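Local coordinates for protein cytochrome P450 113A1 (Saccharopolyspora erythraea, PDB 2JJN) that hydroxylates the macrolactone ring of erythromycin D at C-12, using heme b, molecular oxygen and NADPH, to give erythromycin C in antibiotic biosynthesis, at residues A[19-24]-A[31-36]; A[56-61]-A[299-304]; A[202-207]-A[212-217]. The protein carries 2 engineered substitutions. All coordinates share one frame; numbering follows the deposited sequence.

Contact 1: A[19-24]-A[31-36]; sequences DEVPGM and LDWLGT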
ATOM      1  N   ASP A  19       4.142  25.406  -7.403  1.00 38.01           N
ATOM      2  CA  ASP A  19       5.418  24.951  -6.891  1.00 35.09           C
ATOM      3  C   ASP A  19       5.182  23.853  -5.882  1.00 32.40           C
ATOM      4  O   ASP A  19       5.992  23.623  -4.985  1.00 25.40           O
ATOM      5  CB  ASP A  19       6.207  26.133  -6.330  1.00 36.35           C
ATOM      6  CG  ASP A  19       5.371  27.020  -5.419  1.00 38.77           C
ATOM      7  OD1 ASP A  19       4.232  26.627  -5.061  1.00 42.50           O
ATOM      8  OD2 ASP A  19       5.865  28.103  -5.063  1.00 39.20           O
ATOM      9  N   GLU A  20       4.044  23.172  -6.036  1.00 31.03           N
ATOM     10  CA  GLU A  20       3.858  21.880  -5.355  1.00 32.65           C
ATOM     11  C   GLU A  20       2.967  20.949  -6.203  1.00 31.90           C
ATOM     12  O   GLU A  20       2.210  21.397  -7.079  1.00 31.45           O
ATOM     13  CB  GLU A  20       3.434  22.044  -3.881  1.00 32.54           C
ATOM     14  CG  GLU A  20       2.424  23.170  -3.625  1.00 35.18           C
ATOM     15  CD  GLU A  20       2.029  23.338  -2.149  1.00 34.75           C
ATOM     16  OE1 GLU A  20       2.113  22.363  -1.364  1.00 38.00           O
ATOM     17  OE2 GLU A  20       1.596  24.455  -1.797  1.00 39.89           O
ATOM     18  N   VAL A  21       3.127  19.647  -6.007  1.00 32.04           N
ATOM     19  CA  VAL A  21       2.401  18.682  -6.807  1.00 32.02           C
ATOM     20  C   VAL A  21       0.896  18.953  -6.688  1.00 30.30           C
ATOM     21  O   VAL A  21       0.431  19.346  -5.605  1.00 31.20           O
ATOM     22  CB  VAL A  21       2.719  17.223  -6.395  1.00 31.97           C
ATOM     23  CG1 VAL A  21       4.234  16.989  -6.344  1.00 33.63           C
ATOM     24  CG2 VAL A  21       2.088  16.884  -5.046  1.00 34.40           C
ATOM     25  N   PRO A  22       0.128  18.738  -7.782  1.00 28.91           N
ATOM     26  CA  PRO A  22      -1.338  18.795  -7.614  1.00 27.79           C
ATOM     27  C   PRO A  22      -1.835  17.697  -6.648  1.00 26.97           C
ATOM     28  O   PRO A  22      -1.109  16.720  -6.390  1.00 27.73           O
ATOM     29  CB  PRO A  22      -1.883  18.565  -9.035  1.00 27.28           C
ATOM     30  CG  PRO A  22      -0.751  18.835  -9.963  1.00 27.51           C
ATOM     31  CD  PRO A  22       0.517  18.495  -9.186  1.00 28.25           C
ATOM     32  N   GLY A  23      -3.010  17.892  -6.047  1.00 25.70           N
ATOM     33  CA  GLY A  23      -3.514  16.925  -5.056  1.00 23.50           C
ATOM     34  C   GLY A  23      -3.907  15.595  -5.695  1.00 22.49           C
ATOM     35  O   GLY A  23      -4.061  15.493  -6.925  1.00 23.31           O
ATOM     36  N   MET A  24      -4.079  14.570  -4.866  1.00 20.26           N
ATOM     37  CA  MET A  24      -4.373  13.221  -5.413  1.00 19.57           C
ATOM     38  C   MET A  24      -5.812  13.068  -5.815  1.00 18.45           C
ATOM     39  O   MET A  24      -6.130  12.182  -6.568  1.00 17.87           O
ATOM     40  CB  MET A  24      -4.064  12.111  -4.413  1.00 19.93           C
ATOM     41  CG  MET A  24      -2.669  12.117  -3.838  0.80 19.76           C
ATOM     42  SD  MET A  24      -1.471  11.512  -5.072  0.80 17.15           S
ATOM     43  CE  MET A  24      -0.049  11.396  -4.004  0.80 19.43           C
ATOM     44  N   LEU A  31      -2.781  13.040 -13.410  1.00 20.03           N
ATOM     45  CA  LEU A  31      -2.160  12.280 -14.490  1.00 20.10           C
ATOM     46  C   LEU A  31      -1.682  13.166 -15.620  1.00 20.57           C
ATOM     47  O   LEU A  31      -0.590  12.963 -16.158  1.00 21.11           O
ATOM     48  CB  LEU A  31      -3.130  11.194 -15.009  1.00 19.94           C
ATOM     49  CG  LEU A  31      -3.388  10.099 -13.972  1.00 21.16           C
ATOM     50  CD1 LEU A  31      -4.534   9.239 -14.431  1.00 24.83           C
ATOM     51  CD2 LEU A  31      -2.152   9.243 -13.689  1.00 24.11           C
ATOM     52  N   ASP A  32      -2.496  14.161 -15.985  1.00 20.40           N
ATOM     53  CA  ASP A  32      -2.137  15.038 -17.107  1.00 21.97           C
ATOM     54  C   ASP A  32      -0.853  15.800 -16.738  1.00 21.67           C
ATOM     55  O   ASP A  32       0.070  15.929 -17.554  1.00 22.38           O
ATOM     56  CB  ASP A  32      -3.302  16.004 -17.372  1.00 22.65           C
ATOM     57  CG  ASP A  32      -4.450  15.338 -18.147  1.00 28.47           C
ATOM     58  OD1 ASP A  32      -4.259  14.216 -18.673  1.00 33.43           O
ATOM     59  OD2 ASP A  32      -5.526  15.969 -18.250  1.00 35.28           O
ATOM     60  N   TRP A  33      -0.791  16.284 -15.498  1.00 20.08           N
ATOM     61  CA  TRP A  33       0.388  17.007 -15.020  1.00 19.99           C
ATOM     62  C   TRP A  33       1.627  16.125 -15.014  1.00 19.07           C
ATOM     63  O   TRP A  33       2.704  16.540 -15.458  1.00 19.44           O
ATOM     64  CB  TRP A  33       0.107  17.610 -13.654  1.00 20.06           C
ATOM     65  CG  TRP A  33       1.204  18.456 -13.078  1.00 20.29           C
ATOM     66  CD1 TRP A  33       1.411  19.800 -13.313  1.00 23.15           C
ATOM     67  CD2 TRP A  33       2.194  18.044 -12.137  1.00 20.56           C
ATOM     68  NE1 TRP A  33       2.479  20.244 -12.566  1.00 23.64           N
ATOM     69  CE2 TRP A  33       2.995  19.190 -11.855  1.00 20.03           C
ATOM     70  CE3 TRP A  33       2.505  16.830 -11.513  1.00 19.45           C
ATOM     71  CZ2 TRP A  33       4.083  19.152 -10.965  1.00 21.84           C
ATOM     72  CZ3 TRP A  33       3.633  16.789 -10.622  1.00 21.43           C
ATOM     73  CH2 TRP A  33       4.372  17.962 -10.347  1.00 21.45           C
ATOM     74  N   LEU A  34       1.496  14.928 -14.463  1.00 18.12           N
ATOM     75  CA  LEU A  34       2.636  14.012 -14.475  1.00 17.78           C
ATOM     76  C   LEU A  34       3.129  13.766 -15.889  1.00 18.03           C
ATOM     77  O   LEU A  34       4.351  13.697 -16.101  1.00 19.05           O
ATOM     78  CB  LEU A  34       2.211  12.682 -13.858  1.00 17.95           C
ATOM     79  CG  LEU A  34       1.905  12.759 -12.355  1.00 19.09           C
ATOM     80  CD1 LEU A  34       1.301  11.414 -11.854  1.00 20.45           C
ATOM     81  CD2 LEU A  34       3.152  13.116 -11.524  1.00 19.21           C
ATOM     82  N   GLY A  35       2.195  13.613 -16.852  1.00 18.95           N
ATOM     83  CA  GLY A  35       2.558  13.477 -18.269  1.00 20.01           C
ATOM     84  C   GLY A  35       3.402  14.648 -18.748  1.00 19.48           C
ATOM     85  O   GLY A  35       4.461  14.480 -19.378  1.00 21.03           O
ATOM     86  N   THR A  36       2.975  15.842 -18.425  1.00 19.75           N
ATOM     87  CA  THR A  36       3.721  17.020 -18.870  1.00 20.95           C
ATOM     88  C   THR A  36       5.107  17.067 -18.230  1.00 20.07           C
ATOM     89  O   THR A  36       6.090  17.476 -18.876  1.00 20.61           O
ATOM     90  CB  THR A  36       2.957  18.316 -18.607  1.00 21.38           C
ATOM     91  OG1 THR A  36       2.767  18.505 -17.197  0.50 23.36           O
ATOM     92  CG2 THR A  36       1.618  18.315 -19.349  0.50 21.39           C
TER
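Trp33 swings its CG anti to the backbone N (chi1 -176°), and a chi2 of 86° turns the indole so that one broad face receives the ring of Pro22. The result is a proline-tryptophan CH-pi contact in a cytochrome P450, made where the N-terminal extended chain runs past helix 27-40, the first helix of the fold. Pro22 leads with its CD, which lies 3.5 Å from the centroid of the six-membered ring and only 15° off the ring normal, over the middle of the indole. Its CG follows at 3.7 Å from Trp33 CG, on the five-membered side, so two neighbouring methylenes of the proline span both halves of the indole. The C-H groups of Pro22 CD, next to the amide nitrogen, are probably slightly polarised, which favours the electron-rich indole face.

Val21 adds a looser touch, its side chain running at about a right angle to that of Trp33. The indole is also packed against aromatic rings from the next part of the chain, edge-to-face with Trp44 and with its plane roughly perpendicular to that of Phe54. Val21 in turn rests on Trp315 of strand 311-315, which ties the N-terminal segment to the mixed sheet. At the far end of the six-membered ring Val21 CG1 stands 4.1 Å from Trp33 CH2.

Contact 2: A[56-61]-A[299-304]; sequences HADVQT and TEVAGV. With SO4 (sulfate ion), chain G.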
ATOM      1  N   HIS A  56       9.946   6.414 -15.669  1.00 17.07           N
ATOM      2  CA  HIS A  56      10.078   5.063 -15.168  1.00 18.50           C
ATOM      3  C   HIS A  56      11.542   4.671 -14.910  1.00 18.67           C
ATOM      4  O   HIS A  56      11.899   4.157 -13.845  1.00 16.69           O
ATOM      5  CB  HIS A  56       9.471   4.110 -16.204  1.00 19.24           C
ATOM      6  CG  HIS A  56       9.493   2.677 -15.791  1.00 22.10           C
ATOM      7  ND1 HIS A  56      10.543   1.835 -16.120  1.00 24.89           N
ATOM      8  CD2 HIS A  56       8.574   1.912 -15.150  1.00 20.28           C
ATOM      9  CE1 HIS A  56      10.283   0.621 -15.661  1.00 23.16           C
ATOM     10  NE2 HIS A  56       9.107   0.635 -15.068  1.00 22.36           N
ATOM     11  N   ALA A  57      12.426   4.906 -15.889  1.00 19.22           N
ATOM     12  CA  ALA A  57      13.791   4.482 -15.688  1.00 18.50           C
ATOM     13  C   ALA A  57      14.439   5.188 -14.501  1.00 18.01           C
ATOM     14  O   ALA A  57      15.278   4.614 -13.824  1.00 18.72           O
ATOM     15  CB  ALA A  57      14.612   4.753 -16.952  1.00 20.32           C
ATOM     16  N   ASP A  58      14.104   6.462 -14.317  1.00 17.38           N
ATOM     17  CA  ASP A  58      14.716   7.255 -13.231  1.00 17.48           C
ATOM     18  C   ASP A  58      14.156   6.847 -11.866  1.00 17.88           C
ATOM     19  O   ASP A  58      14.909   6.824 -10.876  1.00 19.04           O
ATOM     20  CB  ASP A  58      14.464   8.741 -13.479  1.00 17.76           C
ATOM     21  CG  ASP A  58      15.172   9.250 -14.769  1.00 18.07           C
ATOM     22  OD1 ASP A  58      16.215   8.614 -15.127  1.00 20.90           O
ATOM     23  OD2 ASP A  58      14.622  10.180 -15.405  1.00 18.24           O
ATOM     24  N   VAL A  59      12.862   6.527 -11.817  1.00 18.21           N
ATOM     25  CA  VAL A  59      12.288   5.981 -10.561  1.00 18.65           C
ATOM     26  C   VAL A  59      13.010   4.686 -10.194  1.00 18.69           C
ATOM     27  O   VAL A  59      13.406   4.478  -9.037  1.00 20.75           O
ATOM     28  CB  VAL A  59      10.798   5.741 -10.744  1.00 18.04           C
ATOM     29  CG1 VAL A  59      10.239   4.788  -9.630  1.00 19.65           C
ATOM     30  CG2 VAL A  59      10.036   7.091 -10.800  1.00 18.88           C
ATOM     31  N   GLN A  60      13.271   3.815 -11.177  1.00 18.60           N
ATOM     32  CA  GLN A  60      14.022   2.587 -10.862  1.00 19.70           C
ATOM     33  C   GLN A  60      15.454   2.875 -10.397  1.00 20.40           C
ATOM     34  O   GLN A  60      15.959   2.225  -9.484  1.00 21.34           O
ATOM     35  CB  GLN A  60      14.037   1.691 -12.094  1.00 21.02           C
ATOM     36  CG  GLN A  60      12.692   1.075 -12.385  1.00 23.60           C
ATOM     37  CD  GLN A  60      12.790   0.033 -13.510  1.00 28.12           C
ATOM     38  OE1 GLN A  60      12.226  -1.048 -13.401  1.00 34.68           O
ATOM     39  NE2 GLN A  60      13.444   0.385 -14.600  1.00 30.14           N
ATOM     40  N   THR A  61      16.105   3.852 -11.005  1.00 20.37           N
ATOM     41  CA  THR A  61      17.475   4.237 -10.590  1.00 20.47           C
ATOM     42  C   THR A  61      17.517   4.622  -9.133  1.00 20.02           C
ATOM     43  O   THR A  61      18.403   4.171  -8.402  1.00 21.99           O
ATOM     44  CB  THR A  61      17.981   5.359 -11.479  1.00 20.38           C
ATOM     45  OG1 THR A  61      18.179   4.796 -12.792  1.00 22.86           O
ATOM     46  CG2 THR A  61      19.262   5.991 -10.966  1.00 23.44           C
ATOM     47  N   THR A 299      24.112  14.029  -6.004  1.00 11.86           N
ATOM     48  CA  THR A 299      23.914  13.023  -7.039  1.00 11.34           C
ATOM     49  C   THR A 299      23.160  13.647  -8.205  1.00 13.22           C
ATOM     50  O   THR A 299      22.794  14.818  -8.127  1.00 14.09           O
ATOM     51  CB  THR A 299      23.171  11.832  -6.433  1.00 12.75           C
ATOM     52  OG1 THR A 299      23.150  10.749  -7.364  1.00 13.84           O
ATOM     53  CG2 THR A 299      21.744  12.247  -6.049  1.00 13.43           C
ATOM     54  N   GLU A 300      23.061  12.932  -9.309  1.00 13.27           N
ATOM     55  CA  GLU A 300      22.304  13.409 -10.453  1.00 15.09           C
ATOM     56  C   GLU A 300      21.340  12.341 -10.915  1.00 15.82           C
ATOM     57  O   GLU A 300      21.664  11.139 -10.879  1.00 16.94           O
ATOM     58  CB  GLU A 300      23.249  13.823 -11.582  1.00 16.05           C
ATOM     59  CG  GLU A 300      24.436  14.748 -11.234  0.50 15.10           C
ATOM     60  CD  GLU A 300      25.645  14.036 -10.565  0.50 17.24           C
ATOM     61  OE1 GLU A 300      26.165  13.033 -11.112  0.50 19.87           O
ATOM     62  OE2 GLU A 300      26.093  14.488  -9.484  0.50 15.54           O
ATOM     63  N   VAL A 301      20.164  12.787 -11.344  1.00 13.48           N
ATOM     64  CA  VAL A 301      19.197  11.923 -11.992  1.00 13.01           C
ATOM     65  C   VAL A 301      18.859  12.559 -13.319  1.00 14.13           C
ATOM     66  O   VAL A 301      18.479  13.712 -13.355  1.00 12.42           O
ATOM     67  CB  VAL A 301      17.926  11.779 -11.122  1.00 12.72           C
ATOM     68  CG1 VAL A 301      16.910  10.917 -11.829  1.00 14.30           C
ATOM     69  CG2 VAL A 301      18.275  11.107  -9.784  1.00 15.05           C
ATOM     70  N   ALA A 302      19.023  11.829 -14.431  1.00 15.60           N
ATOM     71  CA  ALA A 302      18.700  12.382 -15.720  1.00 15.23           C
ATOM     72  C   ALA A 302      19.493  13.667 -16.011  1.00 14.49           C
ATOM     73  O   ALA A 302      18.978  14.568 -16.673  1.00 16.11           O
ATOM     74  CB  ALA A 302      17.183  12.639 -15.891  1.00 16.77           C
ATOM     75  N   GLY A 303      20.701  13.719 -15.441  1.00 14.64           N
ATOM     76  CA  GLY A 303      21.582  14.866 -15.639  1.00 14.29           C
ATOM     77  C   GLY A 303      21.188  16.082 -14.834  1.00 14.51           C
ATOM     78  O   GLY A 303      21.800  17.152 -14.985  1.00 15.05           O
ATOM     79  N   VAL A 304      20.191  15.931 -13.957  1.00 11.58           N
ATOM     80  CA  VAL A 304      19.717  17.042 -13.123  1.00 10.60           C
ATOM     81  C   VAL A 304      20.390  16.909 -11.751  1.00 11.45           C
ATOM     82  O   VAL A 304      20.290  15.841 -11.114  1.00 11.47           O
ATOM     83  CB  VAL A 304      18.183  17.017 -12.950  1.00 10.76           C
ATOM     84  CG1 VAL A 304      17.740  18.200 -12.057  1.00 11.91           C
ATOM     85  CG2 VAL A 304      17.523  17.149 -14.350  1.00 11.83           C
TER
HETATM   86  S   SO4 G 417       7.134  -2.567 -14.206  0.50 27.83           S
HETATM   87  O1  SO4 G 417       5.959  -2.378 -13.306  0.50 20.34           O
HETATM   88  O2  SO4 G 417       8.176  -1.575 -13.942  0.50 22.72           O
HETATM   89  O3  SO4 G 417       6.833  -2.499 -15.638  0.50 29.79           O
HETATM   90  O4  SO4 G 417       7.816  -3.827 -13.947  0.50 28.49           O
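Asp58 and Val301 make the close part of this contact, the aliphatic root of the aspartate lying against one methyl of the valine: Asp58 CB is 3.7 Å from Val301 CG1. Val301 is buried, its side chain also meeting Val43 and Phe69. The solvent side is at Ala302, which is exposed. With CG anti to the carbonyl carbon (chi1 -65°), the carboxylate of Asp58 is carried on past the valine methyl toward the turn, where Asp58 OD2 comes to 3.6 Å from Ala302 CB.

Away from the hairpin, helix 56-64 has a separate polar contact. His56 directs NE2 in the plane of its ring to a sulfate ion, probably from the crystallisation liquor; the bond from His56 NE2 to sulfate O2 is short at 2.6 Å and nearly straight, 171° at the hydrogen. Leu344 N also donates to this ion.

On the opposing segment the backbone closes tightly, Val304 N reaching Val301 O at 2.9 Å and Val301 N bonding in return to Val304 O. Ala302 and Gly303, the two turn residues, both have positive phi. This is a beta hairpin with a two-residue type I' turn, strands 299-301 and 304-306, laid against a helix that follows strand 51-53 of the P450 mixed sheet.

Contact 3: A[202-207]-A[212-217]; sequences AERRAD and LISRLV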
ATOM      1  N   ALA A 202       5.592  -9.036  24.346  1.00 15.83           N
ATOM      2  CA  ALA A 202       6.049  -9.529  25.645  1.00 16.09           C
ATOM      3  C   ALA A 202       5.260 -10.780  26.065  1.00 15.93           C
ATOM      4  O   ALA A 202       5.811 -11.710  26.690  1.00 16.69           O
ATOM      5  CB  ALA A 202       5.961  -8.430  26.708  1.00 16.28           C
ATOM      6  N   GLU A 203       3.955 -10.779  25.781  1.00 16.85           N
ATOM      7  CA  GLU A 203       3.108 -11.900  26.156  1.00 17.77           C
ATOM      8  C   GLU A 203       3.504 -13.172  25.393  1.00 18.28           C
ATOM      9  O   GLU A 203       3.561 -14.291  25.995  1.00 18.03           O
ATOM     10  CB  GLU A 203       1.643 -11.492  25.915  1.00 19.11           C
ATOM     11  CG  GLU A 203       1.120 -10.608  27.029  0.70 20.83           C
ATOM     12  CD  GLU A 203      -0.304 -10.168  26.765  0.70 26.31           C
ATOM     13  OE1 GLU A 203      -0.826 -10.464  25.685  0.70 27.90           O
ATOM     14  OE2 GLU A 203      -0.892  -9.540  27.662  0.70 28.99           O
ATOM     15  N   ARG A 204       3.788 -13.013  24.114  1.00 17.85           N
ATOM     16  CA  ARG A 204       4.193 -14.204  23.322  1.00 17.70           C
ATOM     17  C   ARG A 204       5.588 -14.639  23.697  1.00 17.54           C
ATOM     18  O   ARG A 204       5.915 -15.852  23.644  1.00 18.57           O
ATOM     19  CB  ARG A 204       4.078 -13.946  21.825  1.00 17.52           C
ATOM     20  CG  ARG A 204       2.631 -13.686  21.401  1.00 17.65           C
ATOM     21  CD  ARG A 204       1.694 -14.812  21.790  1.00 23.22           C
ATOM     22  NE  ARG A 204       0.365 -14.531  21.215  1.00 29.41           N
ATOM     23  CZ  ARG A 204      -0.721 -15.281  21.353  1.00 33.91           C
ATOM     24  NH1 ARG A 204      -0.677 -16.411  22.040  1.00 35.98           N
ATOM     25  NH2 ARG A 204      -1.862 -14.904  20.768  1.00 32.34           N
ATOM     26  N   ARG A 205       6.451 -13.693  24.083  1.00 15.45           N
ATOM     27  CA  ARG A 205       7.797 -14.107  24.585  1.00 15.37           C
ATOM     28  C   ARG A 205       7.617 -14.958  25.856  1.00 15.27           C
ATOM     29  O   ARG A 205       8.374 -15.927  26.113  1.00 15.46           O
ATOM     30  CB  ARG A 205       8.635 -12.842  24.853  1.00 15.28           C
ATOM     31  CG  ARG A 205      10.162 -13.142  25.027  1.00 16.49           C
ATOM     32  CD  ARG A 205      10.973 -11.836  25.303  1.00 15.94           C
ATOM     33  NE  ARG A 205      10.886 -10.930  24.160  1.00 15.59           N
ATOM     34  CZ  ARG A 205      11.676 -11.025  23.088  1.00 16.53           C
ATOM     35  NH1 ARG A 205      12.711 -11.904  23.081  1.00 14.84           N
ATOM     36  NH2 ARG A 205      11.463 -10.169  22.079  1.00 16.49           N
ATOM     37  N   ALA A 206       6.633 -14.633  26.685  1.00 13.97           N
ATOM     38  CA  ALA A 206       6.373 -15.452  27.865  1.00 15.81           C
ATOM     39  C   ALA A 206       5.839 -16.818  27.518  1.00 17.66           C
ATOM     40  O   ALA A 206       6.133 -17.800  28.202  1.00 16.83           O
ATOM     41  CB  ALA A 206       5.363 -14.739  28.778  1.00 17.48           C
ATOM     42  N   ASP A 207       4.990 -16.872  26.477  1.00 17.85           N
ATOM     43  CA  ASP A 207       4.287 -18.130  26.127  1.00 20.00           C
ATOM     44  C   ASP A 207       4.059 -18.191  24.617  1.00 19.31           C
ATOM     45  O   ASP A 207       2.963 -17.856  24.156  1.00 19.97           O
ATOM     46  CB  ASP A 207       2.953 -18.210  26.867  1.00 21.53           C
ATOM     47  CG  ASP A 207       2.253 -19.578  26.696  1.00 22.13           C
ATOM     48  OD1 ASP A 207       2.874 -20.545  26.206  1.00 27.77           O
ATOM     49  OD2 ASP A 207       1.087 -19.656  27.106  1.00 29.82           O
ATOM     50  N   LEU A 212       2.117 -15.103  14.227  1.00 19.80           N
ATOM     51  CA  LEU A 212       3.243 -14.427  13.641  1.00 18.85           C
ATOM     52  C   LEU A 212       4.035 -13.642  14.699  1.00 20.15           C
ATOM     53  O   LEU A 212       5.259 -13.578  14.579  1.00 20.02           O
ATOM     54  CB  LEU A 212       2.803 -13.536  12.461  1.00 21.13           C
ATOM     55  CG  LEU A 212       3.987 -12.900  11.765  1.00 20.65           C
ATOM     56  CD1 LEU A 212       4.852 -13.890  11.039  1.00 25.36           C
ATOM     57  CD2 LEU A 212       3.463 -11.855  10.755  1.00 23.58           C
ATOM     58  N   ILE A 213       3.359 -13.064  15.701  1.00 18.76           N
ATOM     59  CA  ILE A 213       4.120 -12.389  16.804  1.00 18.12           C
ATOM     60  C   ILE A 213       5.050 -13.401  17.483  1.00 18.65           C
ATOM     61  O   ILE A 213       6.226 -13.098  17.701  1.00 17.78           O
ATOM     62  CB  ILE A 213       3.219 -11.643  17.791  1.00 17.28           C
ATOM     63  CG1 ILE A 213       2.638 -10.412  17.071  1.00 19.08           C
ATOM     64  CG2 ILE A 213       4.024 -11.197  19.040  1.00 19.91           C
ATOM     65  CD1 ILE A 213       1.676  -9.648  17.969  1.00 21.54           C
ATOM     66  N   SER A 214       4.524 -14.575  17.852  1.00 19.10           N
ATOM     67  CA  SER A 214       5.398 -15.612  18.461  1.00 18.12           C
ATOM     68  C   SER A 214       6.551 -15.969  17.552  1.00 17.84           C
ATOM     69  O   SER A 214       7.704 -16.132  18.004  1.00 18.27           O
ATOM     70  CB  SER A 214       4.601 -16.872  18.728  1.00 19.02           C
ATOM     71  OG  SER A 214       3.592 -16.646  19.723  1.00 19.60           O
ATOM     72  N   ARG A 215       6.275 -16.123  16.244  1.00 19.26           N
ATOM     73  CA  ARG A 215       7.342 -16.460  15.340  1.00 19.15           C
ATOM     74  C   ARG A 215       8.368 -15.338  15.220  1.00 18.43           C
ATOM     75  O   ARG A 215       9.567 -15.618  15.095  1.00 19.76           O
ATOM     76  CB  ARG A 215       6.770 -16.790  13.968  1.00 19.83           C
ATOM     77  CG  ARG A 215       5.944 -18.076  13.979  0.50 20.59           C
ATOM     78  CD  ARG A 215       5.223 -18.280  12.637  0.50 22.66           C
ATOM     79  NE  ARG A 215       6.180 -18.399  11.543  0.50 25.32           N
ATOM     80  CZ  ARG A 215       6.797 -19.529  11.200  0.50 30.44           C
ATOM     81  NH1 ARG A 215       6.544 -20.660  11.848  0.50 30.05           N
ATOM     82  NH2 ARG A 215       7.670 -19.529  10.190  0.50 31.71           N
ATOM     83  N   LEU A 216       7.897 -14.093  15.304  1.00 18.49           N
ATOM     84  CA  LEU A 216       8.812 -12.952  15.228  1.00 17.76           C
ATOM     85  C   LEU A 216       9.706 -12.894  16.488  1.00 18.70           C
ATOM     86  O   LEU A 216      10.899 -12.577  16.409  1.00 18.90           O
ATOM     87  CB  LEU A 216       8.032 -11.640  15.120  1.00 19.35           C
ATOM     88  CG  LEU A 216       7.477 -11.410  13.707  1.00 17.95           C
ATOM     89  CD1 LEU A 216       6.412 -10.314  13.808  1.00 21.78           C
ATOM     90  CD2 LEU A 216       8.593 -11.015  12.709  1.00 21.21           C
ATOM     91  N   VAL A 217       9.131 -13.217  17.643  1.00 17.52           N
ATOM     92  CA  VAL A 217       9.919 -13.225  18.901  1.00 18.70           C
ATOM     93  C   VAL A 217      10.930 -14.373  18.925  1.00 17.63           C
ATOM     94  O   VAL A 217      12.048 -14.255  19.496  1.00 18.22           O
ATOM     95  CB  VAL A 217       8.989 -13.166  20.148  1.00 18.61           C
ATOM     96  CG1 VAL A 217       9.700 -13.675  21.401  0.70 21.43           C
ATOM     97  CG2 VAL A 217       8.391 -11.733  20.279  0.70 18.92           C
TER
HETATM   98  O   HOH W   1      13.617 -12.239  20.396  1.00 13.37           O
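Arg205 lays its guanidinium flat against Val217: Val217 CG1 sits 3.7 Å above the plane, over its centre, while the two side chains run at about a right angle. The arginine chain leaves extended, CG anti to the backbone N (chi1 -165°), then bends at chi3, folding the group back over the valine; Arg205 CG is also 3.7 Å from Val217 CG1. A water accepts from Arg205 NH1 at 2.9 Å and lies 2.7 Å from Val217 O. A salt bridge to Asp228 and a bond to Leu226 O hold the NH2 end.

Arg204 bends at chi2 and offers its methylenes instead. Arg204 CG packs on Ile213 CG2 at 3.7 Å, again roughly at right angles, and Arg204 CD lies 3.4 Å from Ser214 OG. That hydroxyl is engaged by Asp211 and Gly209 N, and Arg204 NH2 reaches Gly153 O.

The axes of helix 202-206, the end of long helix 180-206, and helix 212-217 approach to 8.7 Å at -73°. By order along the chain they correspond to helices G and H of the P450 fold, H leading on to helix 228-259, helix I. Leu212 and Leu216 face helices 94-105 and 228-259, while Ile213 touches Leu152 of helix 142-152.

Overall arrangement
Contacts 1 and 2 lie on the same side of the chain's centre, about 18 Å apart between centres, and both border the mixed sheet: contact 1 through strand 311-315, contact 2 through strands 43-45, 51-53 and 69-70. Contact 3 is in the helical part, its centre about 45 Å from that of contact 1 and about 42 Å from that of contact 2. Contact 1 closes first, setting a loop on a helix; contact 2 joins segments whose closest ends are 238 residues apart, and contact 3, helix against helix, falls inside that span. The heme lies between the region of contacts 1 and 2 and that of contact 3, about 12 Å from the Ile213 side chain.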